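Local structure of prenylcyclase (Actinoplanes teichomyceticus, 6IJ1) at residues Ala192-Asp197 and Leu291-Pro296; Glu305-Asp310 and Gly318-Asp323; Val129-Pro134 and Gly155-Val160; Val32-Leu37 and Gly326-Ala331. The protein probably acts as a prenylcyclase, closing rings in a prenyl-type substrate. One frame throughout, in Å; residues are numbered along the deposited sequence.

Interaction 1: residues Ala192-Asp197 and Leu291-Pro296; sequences AYWWID and LRMVLP
NH2 of Arg292 has two partners: across the contact it donates to Ala192 O at 2.8 Å, and it also forms a salt bridge with Asp302. This is a clear case of an arginine reading the carbonyls of a turning loop. CG of Arg292 sits between the backbone N and carbonyl carbon (chi1 58°), and the chain then runs extended to NE, which gives a nearly straight bond of 2.9 Å to Tyr193 O (N-H...O 169°). Both acceptors lie at the guanidinium edge, while Trp195 O lies over one face of the same group, so three backbone carbonyls approach the buried cation, two of them bonded, and Asp302 supplies the countercharge. The backbone adds a third bond, Arg292 N to Trp194 O, 2.8 Å long and clearly bent.

Beyond the arginine the contact is aromatic against aliphatic. Val294 CG2 lies over one face of the Tyr193 ring, 3.9 Å from its centroid, a CH-pi contact. CG1 of the same valine touches Tyr193 OH at 3.3 Å, a hydroxyl whose hydrogen bond goes to Glu298. Met293 SD lies obliquely 5.2 Å from the centroid of the Trp194 six-membered ring, a Met-aromatic contact, with CE packing on CZ3, and Leu291 CB comes over a face of Trp195.

Residues 192-197 lie in the loop between helices 173-182 and 198-209, pressed onto strand 291-292. Trp194 and Tyr193 also rest on helix 158-164 through Cys159, Trp195 packs on Leu200 of helix 198-209, and strand 319-321 borders the arginine's strand.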
# COMPACT_ATOMS: atom_id res chain seq x y z
N ALA A 192 -5.66 -4.16 9.14
CA ALA A 192 -5.57 -4.33 7.70
C ALA A 192 -6.32 -5.60 7.33
O ALA A 192 -6.37 -6.54 8.12
CB ALA A 192 -4.12 -4.48 7.23
N TYR A 193 -6.90 -5.62 6.13
CA TYR A 193 -7.48 -6.85 5.62
C TYR A 193 -6.46 -7.68 4.88
O TYR A 193 -6.25 -8.85 5.22
CB TYR A 193 -8.66 -6.50 4.70
CG TYR A 193 -9.48 -7.70 4.23
CD1 TYR A 193 -10.43 -8.32 5.09
CD2 TYR A 193 -9.34 -8.19 2.92
CE1 TYR A 193 -11.21 -9.39 4.59
CE2 TYR A 193 -10.14 -9.25 2.43
CZ TYR A 193 -11.06 -9.83 3.31
OH TYR A 193 -11.81 -10.86 2.78
N TRP A 194 -5.76 -7.08 3.92
CA TRP A 194 -4.87 -7.82 3.04
C TRP A 194 -3.44 -7.96 3.57
O TRP A 194 -2.62 -8.52 2.84
CB TRP A 194 -4.80 -7.17 1.64
CG TRP A 194 -6.15 -7.08 0.93
CD1 TRP A 194 -6.89 -5.98 0.74
CD2 TRP A 194 -6.83 -8.17 0.29
NE1 TRP A 194 -8.04 -6.29 0.01
CE2 TRP A 194 -8.02 -7.64 -0.26
CE3 TRP A 194 -6.55 -9.52 0.12
CZ2 TRP A 194 -8.93 -8.40 -0.97
CZ3 TRP A 194 -7.46 -10.30 -0.58
CH2 TRP A 194 -8.64 -9.74 -1.10
N TRP A 195 -3.11 -7.37 4.71
CA TRP A 195 -1.71 -7.30 5.12
C TRP A 195 -1.55 -7.87 6.51
O TRP A 195 -2.39 -7.66 7.39
CB TRP A 195 -1.18 -5.84 5.11
CG TRP A 195 -1.31 -5.28 3.73
CD1 TRP A 195 -2.38 -4.54 3.23
CD2 TRP A 195 -0.34 -5.36 2.66
NE1 TRP A 195 -2.13 -4.21 1.90
CE2 TRP A 195 -0.88 -4.69 1.53
CE3 TRP A 195 0.92 -5.97 2.53
CZ2 TRP A 195 -0.22 -4.63 0.31
CZ3 TRP A 195 1.59 -5.88 1.31
CH2 TRP A 195 1.04 -5.22 0.21
N ILE A 196 -0.44 -8.61 6.70
CA ILE A 196 -0.09 -9.16 8.01
C ILE A 196 0.25 -8.06 9.02
O ILE A 196 -0.03 -8.19 10.20
CB ILE A 196 1.11 -10.11 7.80
CG1 ILE A 196 0.62 -11.36 7.07
CG2 ILE A 196 1.78 -10.41 9.12
CD1 ILE A 196 -0.29 -12.23 7.91
N ASP A 197 0.87 -6.98 8.56
CA ASP A 197 1.42 -5.95 9.42
C ASP A 197 0.43 -4.80 9.54
O ASP A 197 0.21 -4.11 8.55
CB ASP A 197 2.75 -5.44 8.86
CG ASP A 197 3.78 -6.54 8.71
OD1 ASP A 197 4.05 -7.27 9.70
OD2 ASP A 197 4.35 -6.69 7.60
N LEU A 291 1.65 -10.08 2.19
CA LEU A 291 0.27 -9.88 1.79
C LEU A 291 -0.47 -11.16 2.10
O LEU A 291 -0.07 -12.24 1.64
CB LEU A 291 0.25 -9.57 0.28
CG LEU A 291 -0.95 -9.01 -0.46
CD1 LEU A 291 -0.48 -8.86 -1.89
CD2 LEU A 291 -2.01 -10.08 -0.37
N ARG A 292 -1.57 -11.08 2.84
CA ARG A 292 -2.36 -12.30 3.07
C ARG A 292 -3.54 -12.31 2.11
O ARG A 292 -4.36 -11.37 2.12
CB ARG A 292 -2.79 -12.42 4.52
CG ARG A 292 -3.60 -11.26 5.08
CD ARG A 292 -3.84 -11.43 6.58
NE ARG A 292 -4.66 -10.36 7.12
CZ ARG A 292 -4.84 -10.14 8.41
NH1 ARG A 292 -4.31 -10.98 9.34
NH2 ARG A 292 -5.54 -9.09 8.83
N MET A 293 -3.58 -13.32 1.26
CA MET A 293 -4.69 -13.47 0.31
C MET A 293 -5.87 -14.08 1.06
O MET A 293 -6.09 -15.31 1.08
CB MET A 293 -4.26 -14.31 -0.90
CG MET A 293 -3.39 -13.62 -1.90
SD MET A 293 -4.23 -12.16 -2.57
CE MET A 293 -5.71 -12.92 -3.17
N VAL A 294 -6.63 -13.21 1.73
CA VAL A 294 -7.76 -13.66 2.54
C VAL A 294 -8.71 -14.48 1.68
O VAL A 294 -8.93 -14.20 0.50
CB VAL A 294 -8.50 -12.44 3.11
CG1 VAL A 294 -9.59 -12.87 4.15
CG2 VAL A 294 -7.53 -11.50 3.85
N LEU A 295 -9.29 -15.49 2.30
CA LEU A 295 -10.22 -16.29 1.52
C LEU A 295 -11.45 -15.45 1.20
O LEU A 295 -11.87 -14.66 2.03
CB LEU A 295 -10.63 -17.56 2.28
CG LEU A 295 -9.44 -18.56 2.38
CD1 LEU A 295 -9.72 -19.50 3.54
CD2 LEU A 295 -9.12 -19.23 1.07
N PRO A 296 -12.07 -15.66 0.04
CA PRO A 296 -13.15 -14.75 -0.43
C PRO A 296 -14.33 -14.62 0.51
O PRO A 296 -14.98 -13.55 0.54
CB PRO A 296 -13.58 -15.39 -1.74
CG PRO A 296 -12.28 -15.98 -2.27
CD PRO A 296 -11.53 -16.46 -1.06

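Interaction 2: residues Glu305-Asp310 and Gly318-Asp323; sequences EDWTFD and GTIARD
Ile320 covers one face of the Trp307 indole: its CD1 stands 4.0 Å from the centroid of the five-membered ring, 30° off the normal, in a CH-pi contact. At the edge of that indole, near its plane, Gly318 O comes 3.4 Å from CE3, and the ring of Tyr304 meets Trp307 edge-to-face. The phenyl of Phe309 runs beside Ile320, pointing the same way, and its CE1 touches the same CD1 at 3.7 Å. One methyl therefore serves two aromatic rings.

The other pair of flat groups is charged. Arg322 grips Asp310 side-on, NE to OD1 at 3.0 Å and NH2 to OD2 at 2.8 Å, with the carboxylate and guanidinium planes 28° apart. OD2 uses its syn lone pair; OD1 is met on the syn side but out of the carboxylate plane. The bend of the arginine chain at chi3 (81°) sets NE, which faces OD1. Two waters also donate to OD1, one bridging to Arg322 N and the other to Ile320 O, which leaves that oxygen with three donors.

Between the side chains run the backbone bonds Thr308 N to Gly318 O, Ile320 N to Thr308 O and Asp310 N to Ile320 O. Thr308 OG1 and Thr319 OG1 share a 2.8 Å hydrogen bond on the face away from Phe309 and Ile320. The whole is a short parallel strand pair, typical in its alternating bonds: strand 308-309 forms one border of a three-stranded mixed sheet in a largely helical protein, and strand 319-321 its middle.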
# COMPACT_ATOMS: atom_id res chain seq x y z
N GLU A 305 -5.75 -19.06 11.44
CA GLU A 305 -4.41 -19.50 11.83
C GLU A 305 -3.80 -20.47 10.84
O GLU A 305 -2.63 -20.84 11.01
CB GLU A 305 -4.47 -20.13 13.22
CG GLU A 305 -4.91 -19.12 14.28
CD GLU A 305 -5.10 -19.76 15.65
OE1 GLU A 305 -4.97 -21.00 15.75
OE2 GLU A 305 -5.39 -19.02 16.62
N ASP A 306 -4.49 -20.83 9.78
CA ASP A 306 -4.05 -21.91 8.94
C ASP A 306 -3.56 -21.45 7.58
O ASP A 306 -3.65 -22.18 6.59
CB ASP A 306 -5.19 -22.92 8.80
CG ASP A 306 -5.58 -23.51 10.15
OD1 ASP A 306 -4.65 -23.76 10.94
OD2 ASP A 306 -6.77 -23.66 10.44
N TRP A 307 -3.00 -20.23 7.53
CA TRP A 307 -2.44 -19.75 6.28
C TRP A 307 -1.40 -20.72 5.75
O TRP A 307 -0.61 -21.29 6.53
CB TRP A 307 -1.74 -18.40 6.51
CG TRP A 307 -2.61 -17.37 7.09
CD1 TRP A 307 -2.67 -16.97 8.38
CD2 TRP A 307 -3.58 -16.58 6.37
NE1 TRP A 307 -3.63 -15.97 8.54
CE2 TRP A 307 -4.18 -15.71 7.31
CE3 TRP A 307 -3.94 -16.50 5.03
CZ2 TRP A 307 -5.18 -14.81 6.95
CZ3 TRP A 307 -4.97 -15.59 4.69
CH2 TRP A 307 -5.54 -14.75 5.64
N THR A 308 -1.35 -20.87 4.43
CA THR A 308 -0.20 -21.42 3.73
C THR A 308 0.72 -20.28 3.38
O THR A 308 0.39 -19.12 3.66
CB THR A 308 -0.60 -22.12 2.45
OG1 THR A 308 -1.21 -21.15 1.56
CG2 THR A 308 -1.64 -23.21 2.76
N PHE A 309 1.86 -20.58 2.78
CA PHE A 309 2.85 -19.57 2.43
C PHE A 309 3.29 -19.69 0.99
O PHE A 309 3.53 -20.81 0.48
CB PHE A 309 4.08 -19.62 3.38
CG PHE A 309 3.73 -19.32 4.77
CD1 PHE A 309 3.73 -18.01 5.23
CD2 PHE A 309 3.40 -20.36 5.65
CE1 PHE A 309 3.36 -17.73 6.52
CE2 PHE A 309 3.05 -20.09 6.96
CZ PHE A 309 3.04 -18.76 7.40
N ASP A 310 3.40 -18.53 0.33
CA ASP A 310 3.93 -18.43 -1.05
C ASP A 310 3.16 -19.32 -2.03
O ASP A 310 3.76 -19.79 -2.98
CB ASP A 310 5.44 -18.65 -1.05
CG ASP A 310 6.16 -17.78 -0.03
OD1 ASP A 310 6.11 -16.56 -0.16
OD2 ASP A 310 6.75 -18.34 0.88
N GLY A 318 -5.80 -18.01 0.46
CA GLY A 318 -5.51 -18.57 1.77
C GLY A 318 -4.03 -18.63 2.07
O GLY A 318 -3.63 -19.29 3.03
N THR A 319 -3.21 -17.93 1.28
CA THR A 319 -1.77 -17.95 1.46
C THR A 319 -1.29 -16.57 1.92
O THR A 319 -1.90 -15.55 1.63
CB THR A 319 -1.10 -18.36 0.15
OG1 THR A 319 0.15 -18.98 0.43
CG2 THR A 319 -0.81 -17.14 -0.79
N ILE A 320 -0.15 -16.58 2.62
CA ILE A 320 0.61 -15.35 2.89
C ILE A 320 1.73 -15.29 1.87
O ILE A 320 2.55 -16.21 1.79
CB ILE A 320 1.15 -15.34 4.30
CG1 ILE A 320 0.01 -15.20 5.28
CG2 ILE A 320 2.13 -14.14 4.48
CD1 ILE A 320 0.41 -15.58 6.71
N ALA A 321 1.73 -14.24 1.06
CA ALA A 321 2.67 -14.09 -0.05
C ALA A 321 3.68 -13.03 0.30
O ALA A 321 3.52 -12.28 1.27
CB ALA A 321 1.91 -13.70 -1.33
N ARG A 322 4.72 -12.94 -0.51
CA ARG A 322 5.70 -11.88 -0.39
C ARG A 322 5.95 -11.27 -1.76
O ARG A 322 5.65 -11.87 -2.80
CB ARG A 322 7.02 -12.40 0.23
CG ARG A 322 7.83 -13.17 -0.73
CD ARG A 322 9.04 -13.87 0.06
NE ARG A 322 8.56 -15.08 0.71
CZ ARG A 322 9.05 -15.55 1.86
NH1 ARG A 322 10.00 -14.87 2.51
NH2 ARG A 322 8.59 -16.72 2.33
N ASP A 323 6.49 -10.05 -1.75
CA ASP A 323 6.89 -9.38 -2.97
C ASP A 323 8.17 -10.04 -3.49
O ASP A 323 9.30 -9.67 -3.10
CB ASP A 323 7.10 -7.87 -2.71
CG ASP A 323 8.04 -7.58 -1.54
OD1 ASP A 323 7.92 -8.19 -0.45
OD2 ASP A 323 8.85 -6.62 -1.69
O HOH W 1 5.08 -15.32 -2.26
O HOH W 2 5.10 -15.32 2.16

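Interaction 3: residues Val129-Pro134 and Gly155-Val160; sequences VSTYVP and GGHVCV
Two hydrogen bonds join Thr131 and Val129 to His157, one between side chains and one between backbones. The first links Thr131 OG1 with His157 ND1 at 2.7 Å, and the hydroxyl lies at the edge of the imidazole, near its plane. Thr131 OG1 lies anti to its carbonyl carbon, beside the backbone N (chi1 -62°), and it also accepts from Trp194 NE1. The second runs from His157 N to Val129 O, 2.9 Å and fairly straight at 163°, with the donor above the carbonyl plane. His157 NE2 bonds to Gly152, so both ring nitrogens have partners and the rotation of the ring is well defined.

Close nonbonded contacts come next. Gly155 O sits over the centre of the His157 ring while also approaching Ser130 CB at 3.0 Å, and Ser130 OG turns the other way to donate to Tyr132 O. Val160 CG2 comes to 3.3 Å from the hydroxyl oxygen Thr131 OG1.

Apolar packing is sparse: Val160 sends CG1 to Val129 CG1 at 4.2 Å, the two side chains crossing at about a right angle.

His157 occupies the N-cap position of helix 158-164, where its ring stacks on Tyr193 and meets Trp194 edge-to-face. A bound imidazole, probably from the crystallisation liquor, lies near the His157 side chain and may mark a pocket. Residues 129-134 follow helix 112-121, while Val129 and Val160 reach Ala91 and Asp92 of helix 91-104.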
# COMPACT_ATOMS: atom_id res chain seq x y z
N VAL A 129 -14.30 1.46 2.31
CA VAL A 129 -14.18 1.16 0.89
C VAL A 129 -13.84 -0.32 0.74
O VAL A 129 -12.92 -0.81 1.40
CB VAL A 129 -13.10 2.03 0.25
CG1 VAL A 129 -12.98 1.76 -1.22
CG2 VAL A 129 -13.41 3.54 0.47
N SER A 130 -14.61 -1.02 -0.10
CA SER A 130 -14.28 -2.41 -0.36
C SER A 130 -13.27 -2.51 -1.49
O SER A 130 -13.18 -1.66 -2.37
CB SER A 130 -15.51 -3.24 -0.74
OG SER A 130 -16.13 -2.73 -1.93
N THR A 131 -12.56 -3.66 -1.54
CA THR A 131 -11.63 -3.84 -2.65
C THR A 131 -12.38 -4.12 -3.97
O THR A 131 -11.93 -3.70 -5.06
CB THR A 131 -10.69 -5.00 -2.30
OG1 THR A 131 -9.96 -4.63 -1.13
CG2 THR A 131 -9.69 -5.27 -3.41
N TYR A 132 -13.45 -4.90 -3.89
CA TYR A 132 -14.23 -5.28 -5.04
C TYR A 132 -15.71 -4.97 -4.78
O TYR A 132 -16.15 -4.87 -3.64
CB TYR A 132 -14.11 -6.82 -5.31
CG TYR A 132 -12.70 -7.28 -5.59
CD1 TYR A 132 -12.13 -7.15 -6.84
CD2 TYR A 132 -11.95 -7.89 -4.55
CE1 TYR A 132 -10.83 -7.61 -7.03
CE2 TYR A 132 -10.67 -8.36 -4.78
CZ TYR A 132 -10.15 -8.20 -6.02
OH TYR A 132 -8.85 -8.69 -6.14
N VAL A 133 -16.48 -4.94 -5.89
CA VAL A 133 -17.93 -4.83 -5.82
C VAL A 133 -18.49 -6.05 -6.52
O VAL A 133 -17.91 -6.49 -7.52
CB VAL A 133 -18.47 -3.55 -6.50
CG1 VAL A 133 -18.04 -2.34 -5.71
CG2 VAL A 133 -17.98 -3.44 -7.88
N PRO A 134 -19.61 -6.59 -6.06
CA PRO A 134 -20.11 -7.84 -6.66
C PRO A 134 -20.45 -7.69 -8.14
O PRO A 134 -20.11 -8.56 -8.94
CB PRO A 134 -21.34 -8.17 -5.82
CG PRO A 134 -21.15 -7.46 -4.55
CD PRO A 134 -20.35 -6.22 -4.85
N GLY A 155 -16.55 -6.71 1.25
CA GLY A 155 -16.78 -5.93 2.44
C GLY A 155 -15.81 -4.77 2.54
O GLY A 155 -14.86 -4.70 1.76
N GLY A 156 -16.09 -3.90 3.50
CA GLY A 156 -15.22 -2.75 3.72
C GLY A 156 -13.86 -3.21 4.23
O GLY A 156 -13.77 -4.01 5.16
N HIS A 157 -12.80 -2.61 3.68
CA HIS A 157 -11.43 -3.03 4.03
C HIS A 157 -10.70 -1.80 4.53
O HIS A 157 -10.53 -0.81 3.79
CB HIS A 157 -10.76 -3.58 2.81
CG HIS A 157 -11.42 -4.85 2.34
ND1 HIS A 157 -11.49 -5.22 1.02
CD2 HIS A 157 -11.97 -5.86 3.05
CE1 HIS A 157 -12.13 -6.38 0.92
NE2 HIS A 157 -12.45 -6.79 2.14
N VAL A 158 -10.20 -1.88 5.77
CA VAL A 158 -9.62 -0.68 6.38
C VAL A 158 -8.31 -0.29 5.69
O VAL A 158 -8.00 0.91 5.59
CB VAL A 158 -9.43 -0.90 7.89
CG1 VAL A 158 -8.71 0.29 8.53
CG2 VAL A 158 -10.77 -1.07 8.58
N CYS A 159 -7.50 -1.25 5.21
CA CYS A 159 -6.25 -0.89 4.52
C CYS A 159 -6.49 -0.17 3.19
O CYS A 159 -5.79 0.79 2.88
CB CYS A 159 -5.42 -2.19 4.29
SG CYS A 159 -6.42 -3.60 3.60
N VAL A 160 -7.50 -0.62 2.43
CA VAL A 160 -7.83 0.06 1.18
C VAL A 160 -8.43 1.41 1.49
O VAL A 160 -8.10 2.41 0.84
CB VAL A 160 -8.81 -0.83 0.40
CG1 VAL A 160 -9.28 -0.10 -0.86
CG2 VAL A 160 -8.10 -2.19 0.06

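Interaction 4: residues Val32-Leu37 and Gly326-Ala331; sequences VDYDLL and GLHTTA
Asp33 and Leu327 bring their CA atoms to 6.4 Å, the closest CA pair between an irregular segment and the first turn of helix 327-341, which begins right after Gly326, a residue with positive phi (76°) at the N-cap position. The arrangement illustrates how a helix start can be served by a residue far away in sequence: an N-cap glycine has no side chain to offer, and a remote carboxylate meets the first N-H groups instead.

OD2 of Asp33 accepts from His328 N at 3.1 Å, met nearly along its C-O axis, and more weakly from Leu327 N at 2.8 Å through a bent bond. CB of Asp33 points toward the helix, with CG roughly anti to the backbone N (chi1 -151°). The other carboxylate oxygen, OD1, takes Tyr34 N at 2.8 Å and also Phe325 N, so the buried carboxylate has four N-H partners. The positive end of the helix dipole would be expected to stabilise its negative charge.

Leu327 CD1 also comes to 3.3 Å from Val32 O. Tyr34 OH stands over one face of the His328 ring, toward the rim and 4.0 Å from CG, with its hydrogen bond directed to Ala289. His328 in turn stacks on Tyr47 and meets Trp43 and Trp195, placing this helix end among aromatic side chains. Within the helix, Gly326 O receives Thr330 N and Thr330 OG1 from opposite faces of its carbonyl plane, the hydroxyl bond measuring 2.8 Å.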
# COMPACT_ATOMS: atom_id res chain seq x y z
N VAL A 32 7.03 -5.00 -12.29
CA VAL A 32 6.15 -6.10 -11.88
C VAL A 32 6.69 -6.73 -10.59
O VAL A 32 7.89 -6.70 -10.31
CB VAL A 32 5.97 -7.20 -12.95
CG1 VAL A 32 5.51 -6.54 -14.31
CG2 VAL A 32 7.28 -7.98 -13.17
N ASP A 33 5.78 -7.24 -9.78
CA ASP A 33 6.21 -7.92 -8.56
C ASP A 33 5.09 -8.86 -8.13
O ASP A 33 3.98 -8.82 -8.64
CB ASP A 33 6.56 -6.93 -7.45
CG ASP A 33 7.62 -7.45 -6.47
OD1 ASP A 33 7.90 -8.66 -6.48
OD2 ASP A 33 8.12 -6.60 -5.68
N TYR A 34 5.41 -9.69 -7.13
CA TYR A 34 4.54 -10.76 -6.64
C TYR A 34 4.45 -11.90 -7.66
O TYR A 34 4.92 -11.78 -8.79
CB TYR A 34 3.15 -10.26 -6.16
CG TYR A 34 3.25 -9.45 -4.88
CD1 TYR A 34 3.50 -8.09 -4.93
CD2 TYR A 34 3.14 -10.08 -3.66
CE1 TYR A 34 3.61 -7.34 -3.74
CE2 TYR A 34 3.28 -9.33 -2.44
CZ TYR A 34 3.49 -7.99 -2.53
OH TYR A 34 3.64 -7.23 -1.36
N ASP A 35 3.89 -13.00 -7.22
CA ASP A 35 3.83 -14.18 -8.08
C ASP A 35 2.56 -14.95 -7.84
O ASP A 35 2.53 -16.15 -8.12
CB ASP A 35 5.10 -15.05 -7.77
CG ASP A 35 5.31 -16.20 -8.70
OD1 ASP A 35 5.22 -15.99 -9.95
OD2 ASP A 35 5.61 -17.31 -8.16
N LEU A 36 1.51 -14.33 -7.33
CA LEU A 36 0.30 -15.05 -6.95
C LEU A 36 -0.32 -15.80 -8.12
O LEU A 36 -0.79 -16.93 -7.95
CB LEU A 36 -0.73 -14.06 -6.42
CG LEU A 36 -0.22 -13.55 -5.07
CD1 LEU A 36 -0.94 -12.27 -4.77
CD2 LEU A 36 -0.46 -14.57 -3.99
N LEU A 37 -0.34 -15.17 -9.29
CA LEU A 37 -0.95 -15.72 -10.49
C LEU A 37 -0.25 -14.99 -11.63
O LEU A 37 -0.83 -14.15 -12.32
CB LEU A 37 -2.46 -15.50 -10.47
CG LEU A 37 -3.25 -16.27 -11.56
CD1 LEU A 37 -2.61 -17.63 -11.88
CD2 LEU A 37 -4.68 -16.46 -11.12
N GLY A 326 11.18 -8.00 -4.44
CA GLY A 326 11.62 -6.97 -3.52
C GLY A 326 11.31 -5.55 -3.95
O GLY A 326 11.76 -4.60 -3.28
N LEU A 327 10.49 -5.38 -4.99
CA LEU A 327 10.25 -3.99 -5.45
C LEU A 327 9.30 -3.28 -4.49
O LEU A 327 9.50 -2.10 -4.16
CB LEU A 327 9.66 -3.93 -6.87
CG LEU A 327 10.31 -4.72 -8.00
CD1 LEU A 327 9.76 -4.14 -9.34
CD2 LEU A 327 11.79 -4.67 -8.00
N HIS A 328 8.25 -3.97 -4.02
CA HIS A 328 7.31 -3.30 -3.14
C HIS A 328 7.98 -2.91 -1.84
O HIS A 328 7.85 -1.78 -1.37
CB HIS A 328 6.11 -4.24 -2.91
CG HIS A 328 4.92 -3.57 -2.30
ND1 HIS A 328 4.93 -3.05 -1.03
CD2 HIS A 328 3.69 -3.32 -2.81
CE1 HIS A 328 3.76 -2.51 -0.77
NE2 HIS A 328 2.97 -2.65 -1.84
N THR A 329 8.76 -3.83 -1.28
CA THR A 329 9.47 -3.50 -0.02
C THR A 329 10.42 -2.34 -0.23
O THR A 329 10.46 -1.41 0.57
CB THR A 329 10.28 -4.73 0.48
OG1 THR A 329 9.41 -5.82 0.77
CG2 THR A 329 11.09 -4.39 1.76
N THR A 330 11.20 -2.37 -1.30
CA THR A 330 12.19 -1.32 -1.49
C THR A 330 11.51 0.02 -1.69
O THR A 330 11.97 1.02 -1.12
CB THR A 330 13.06 -1.70 -2.69
OG1 THR A 330 13.74 -2.91 -2.38
CG2 THR A 330 14.10 -0.59 -2.97
N ALA A 331 10.43 0.05 -2.48
CA ALA A 331 9.73 1.33 -2.64
C ALA A 331 9.21 1.84 -1.31
O ALA A 331 9.31 3.05 -0.99
CB ALA A 331 8.58 1.20 -3.65

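In the fold
Followed from the N terminus, residues 32-37 open the longest closure, interaction 4, which shuts only when the last helix begins at 326-331; the other three contacts lie within it and none cross. Interaction 3 closes first, tying the loop after helix 112-121 to the start of helix 158-164. Interaction 1 then brings the loop before helix 198-209 onto strand 291-292, and interaction 2 pairs the two strands that follow. Interactions 1 and 2 share the small sheet, and interactions 1 and 3 meet through the Trp194-Thr131 bond. Asp323 bonds Thr329, linking interactions 2 and 4, whereas interaction 3 touches neither, its nearest atoms being about 9 Å from interaction 4 and about 11 Å from interaction 2.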